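Local coordinates for UPF0237 protein SP_0238 (Streptococcus pneumoniae, PDB 1ZPV) that is of unknown function but, as a homodimeric ACT-domain protein, probably serves a regulatory role by sensing a small ligand, at residues C[4-12]-C[74-85]. Sequence-based numbering, arbitrary orientation. Where two conformers were deposited one is given.
Sequences MKAIITVVG and NVKINIQSAAIF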
loop_
_atom_site.group_PDB
_atom_site.type_symbol
_atom_site.label_atom_id
_atom_site.label_comp_id
_atom_site.label_asym_id
_atom_site.label_seq_id
_atom_site.Cartn_x
_atom_site.Cartn_y
_atom_site.Cartn_z
HETATM N N MSE C 4 21.612 14.883 -0.288
HETATM C CA MSE C 4 20.574 14.306 -1.112
HETATM C C MSE C 4 19.928 13.200 -0.297
HETATM O O MSE C 4 20.635 12.442 0.395
HETATM C CB MSE C 4 21.180 13.745 -2.420
HETATM C CG MSE C 4 20.235 13.028 -3.351
HETATM SE SE MSE C 4 19.909 11.129 -2.844
HETATM C CE MSE C 4 19.609 10.431 -4.691
ATOM N N LYS C 5 18.600 13.111 -0.373
ATOM C CA LYS C 5 17.858 11.963 0.169
ATOM C C LYS C 5 16.703 11.700 -0.767
ATOM O O LYS C 5 16.119 12.655 -1.301
ATOM C CB LYS C 5 17.322 12.258 1.572
ATOM C CG LYS C 5 16.855 11.030 2.346
ATOM C CD LYS C 5 16.839 11.272 3.869
ATOM C CE LYS C 5 18.181 10.953 4.539
ATOM N NZ LYS C 5 18.633 9.516 4.375
ATOM N N ALA C 6 16.358 10.416 -0.940
ATOM C CA ALA C 6 15.301 10.005 -1.852
ATOM C C ALA C 6 14.639 8.711 -1.432
ATOM O O ALA C 6 15.211 7.921 -0.697
ATOM C CB ALA C 6 15.852 9.845 -3.285
ATOM N N ILE C 7 13.453 8.469 -1.975
ATOM C CA ILE C 7 12.741 7.220 -1.742
ATOM C C ILE C 7 12.578 6.544 -3.098
ATOM O O ILE C 7 12.086 7.159 -4.029
ATOM C CB ILE C 7 11.349 7.461 -1.080
ATOM C CG1 ILE C 7 11.506 8.198 0.276
ATOM C CG2 ILE C 7 10.648 6.130 -0.846
ATOM C CD1 ILE C 7 11.547 9.727 0.154
ATOM N N ILE C 8 13.045 5.300 -3.198
ATOM C CA ILE C 8 12.992 4.535 -4.425
ATOM C C ILE C 8 11.950 3.444 -4.257
ATOM O O ILE C 8 11.911 2.726 -3.235
ATOM C CB ILE C 8 14.357 3.884 -4.756
ATOM C CG1 ILE C 8 15.438 4.953 -4.946
ATOM C CG2 ILE C 8 14.249 2.875 -5.965
ATOM C CD1 ILE C 8 16.897 4.370 -5.295
ATOM N N THR C 9 11.115 3.291 -5.261
ATOM C CA THR C 9 10.103 2.258 -5.173
ATOM C C THR C 9 10.183 1.408 -6.426
ATOM O O THR C 9 10.450 1.903 -7.542
ATOM C CB THR C 9 8.692 2.847 -4.931
ATOM O OG1 THR C 9 8.379 3.750 -5.963
ATOM C CG2 THR C 9 8.657 3.649 -3.644
ATOM N N VAL C 10 9.976 0.116 -6.235
ATOM C CA VAL C 10 10.136 -0.849 -7.308
ATOM C C VAL C 10 8.940 -1.800 -7.338
ATOM O O VAL C 10 8.491 -2.277 -6.278
ATOM C CB VAL C 10 11.444 -1.710 -7.092
ATOM C CG1 VAL C 10 11.572 -2.755 -8.193
ATOM C CG2 VAL C 10 12.696 -0.813 -6.969
ATOM N N VAL C 11 8.427 -2.059 -8.551
ATOM C CA VAL C 11 7.307 -2.962 -8.781
ATOM C C VAL C 11 7.624 -3.807 -9.994
ATOM O O VAL C 11 8.023 -3.273 -11.059
ATOM C CB VAL C 11 5.963 -2.229 -9.111
ATOM C CG1 VAL C 11 4.795 -3.287 -9.256
ATOM C CG2 VAL C 11 5.631 -1.216 -8.075
ATOM N N GLY C 12 7.444 -5.112 -9.842
ATOM C CA GLY C 12 7.532 -6.027 -10.964
ATOM C C GLY C 12 6.780 -7.308 -10.675
ATOM O O GLY C 12 6.231 -7.475 -9.589
ATOM N N ASN C 74 12.814 -5.803 -16.171
ATOM C CA ASN C 74 11.348 -5.886 -16.333
ATOM C C ASN C 74 10.585 -5.384 -15.084
ATOM O O ASN C 74 9.590 -5.973 -14.649
ATOM C CB ASN C 74 10.897 -7.297 -16.760
ATOM C CG ASN C 74 11.608 -7.801 -18.024
ATOM O OD1 ASN C 74 12.200 -8.874 -18.022
ATOM N ND2 ASN C 74 11.532 -7.038 -19.092
ATOM N N VAL C 75 11.075 -4.284 -14.501
ATOM C CA VAL C 75 10.453 -3.693 -13.314
ATOM C C VAL C 75 10.321 -2.178 -13.489
ATOM O O VAL C 75 11.055 -1.544 -14.271
ATOM C CB VAL C 75 11.235 -3.999 -11.974
ATOM C CG1 VAL C 75 11.334 -5.503 -11.699
ATOM C CG2 VAL C 75 12.631 -3.323 -11.928
ATOM N N LYS C 76 9.386 -1.599 -12.763
ATOM C CA LYS C 76 9.189 -0.170 -12.846
ATOM C C LYS C 76 9.853 0.442 -11.630
ATOM O O LYS C 76 9.515 0.080 -10.504
ATOM C CB LYS C 76 7.708 0.125 -12.881
ATOM C CG LYS C 76 7.364 1.560 -13.288
ATOM C CD LYS C 76 7.595 1.803 -14.781
ATOM C CE LYS C 76 7.486 3.284 -15.090
ATOM N NZ LYS C 76 6.346 3.858 -14.314
ATOM N N ILE C 77 10.809 1.344 -11.841
ATOM C CA ILE C 77 11.481 1.968 -10.696
ATOM C C ILE C 77 11.152 3.460 -10.626
ATOM O O ILE C 77 11.378 4.172 -11.584
ATOM C CB ILE C 77 12.992 1.779 -10.728
ATOM C CG1 ILE C 77 13.327 0.287 -10.780
ATOM C CG2 ILE C 77 13.645 2.482 -9.463
ATOM C CD1 ILE C 77 14.818 -0.077 -10.996
ATOM N N ASN C 78 10.671 3.920 -9.477
ATOM C CA ASN C 78 10.346 5.331 -9.308
ATOM C C ASN C 78 11.321 5.900 -8.273
ATOM O O ASN C 78 11.701 5.196 -7.309
ATOM C CB ASN C 78 8.865 5.491 -8.899
ATOM C CG ASN C 78 7.878 5.346 -10.102
ATOM O OD1 ASN C 78 7.347 6.346 -10.618
ATOM N ND2 ASN C 78 7.636 4.116 -10.539
ATOM N N ILE C 79 11.790 7.123 -8.477
ATOM C CA ILE C 79 12.578 7.791 -7.415
ATOM C C ILE C 79 11.986 9.171 -7.121
ATOM O O ILE C 79 11.612 9.906 -8.054
ATOM C CB ILE C 79 14.111 7.832 -7.738
ATOM C CG1 ILE C 79 14.920 8.487 -6.593
ATOM C CG2 ILE C 79 14.388 8.446 -9.136
ATOM C CD1 ILE C 79 16.449 8.320 -6.743
ATOM N N GLN C 80 11.894 9.516 -5.831
ATOM C CA GLN C 80 11.302 10.768 -5.401
ATOM C C GLN C 80 12.286 11.430 -4.432
ATOM O O GLN C 80 12.645 10.811 -3.431
ATOM C CB GLN C 80 9.981 10.446 -4.682
ATOM C CG GLN C 80 9.284 11.614 -4.024
ATOM C CD GLN C 80 8.848 12.662 -5.036
ATOM O OE1 GLN C 80 7.955 12.421 -5.851
ATOM N NE2 GLN C 80 9.496 13.828 -4.995
ATOM N N SER C 81 12.701 12.671 -4.706
ATOM C CA SER C 81 13.520 13.419 -3.743
ATOM C C SER C 81 12.695 13.612 -2.479
ATOM O O SER C 81 11.502 13.982 -2.553
ATOM C CB SER C 81 13.916 14.799 -4.304
ATOM O OG SER C 81 14.633 15.501 -3.329
ATOM N N ALA C 82 13.346 13.453 -1.331
ATOM C CA ALA C 82 12.738 13.714 -0.018
ATOM C C ALA C 82 12.466 15.214 0.225
ATOM O O ALA C 82 11.657 15.566 1.087
ATOM C CB ALA C 82 13.648 13.173 1.077
ATOM N N ALA C 83 13.123 16.083 -0.551
ATOM C CA ALA C 83 12.958 17.544 -0.418
ATOM C C ALA C 83 11.499 17.977 -0.481
ATOM O O ALA C 83 11.099 18.975 0.143
ATOM C CB ALA C 83 13.789 18.298 -1.473
ATOM N N ILE C 84 10.708 17.248 -1.270
ATOM C CA ILE C 84 9.307 17.587 -1.431
ATOM C C ILE C 84 8.511 17.546 -0.103
ATOM O O ILE C 84 7.606 18.377 0.111
ATOM C CB ILE C 84 8.655 16.695 -2.523
ATOM C CG1 ILE C 84 9.334 16.944 -3.879
ATOM C CG2 ILE C 84 7.160 16.944 -2.629
ATOM C CD1 ILE C 84 9.512 18.425 -4.231
ATOM N N PHE C 85 8.898 16.643 0.804
ATOM C CA PHE C 85 8.272 16.521 2.124
ATOM C C PHE C 85 8.861 17.454 3.200
ATOM O O PHE C 85 8.370 17.498 4.319
ATOM C CB PHE C 85 8.341 15.067 2.605
ATOM C CG PHE C 85 7.932 14.069 1.558
ATOM C CD1 PHE C 85 6.584 13.932 1.204
ATOM C CD2 PHE C 85 8.876 13.286 0.916
ATOM C CE1 PHE C 85 6.207 13.014 0.226
ATOM C CE2 PHE C 85 8.508 12.371 -0.066
ATOM C CZ PHE C 85 7.176 12.238 -0.408
HETATM O O HOH W 1 17.313 15.230 -1.852
#
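The ring of Phe85 meets Ile7 obliquely: the methyl CD1 of Ile7 approaches ring atom CE2 of Phe85 to 4.0 Å. With CG1 beside the backbone N (chi1 -59°) and a second bend at chi2 of 87°, Ile7 carries CD1 back over the neighbouring strand, where it also nears CB of Ala82. A second flat group, the amide of Gln80, holds the backbone O of Ser81 almost within its own plane; the chain, bent at chi2, turns toward the next residue, where NE2 donates to Ser81 O at 3.2 Å. Along the strand pair, six backbone hydrogen bonds join Ile7 with Gln80, Thr9 with Asn78 and Val11 with Lys76; the bond from Asn78 N to Thr9 O measures 2.8 Å. This is the antiparallel pairing of the first and last strands of the βαββαβ ACT fold, strand 4-12 lying inside the sheet between 44-53 and strand 75-81, outermost in this chain. On the helix-covered face, Ile8 and Ile77 run side by side, their CG2 methyls 3.6 Å apart, while CG1 of Ile79 touches both Ala6 CB and Ile8 CG1; Phe59 and Phe66 of helix 59-72 and Ile26 of helix 18-28 cover this layer. The opposite face bears Thr9, Asn78 and Gln80, and there Asn78 packs on Asn78 of the second subunit. Beyond the strand pairing, Ala82 N donates to Lys5 O at 2.9 Å, nearly straight at 175° but from above the carbonyl plane. Ser81 OG accepts from Ala83 N in an ST turn and shares a water with Lys5 N, whereas Lys5 NZ reaches away to a salt bridge with Asp34.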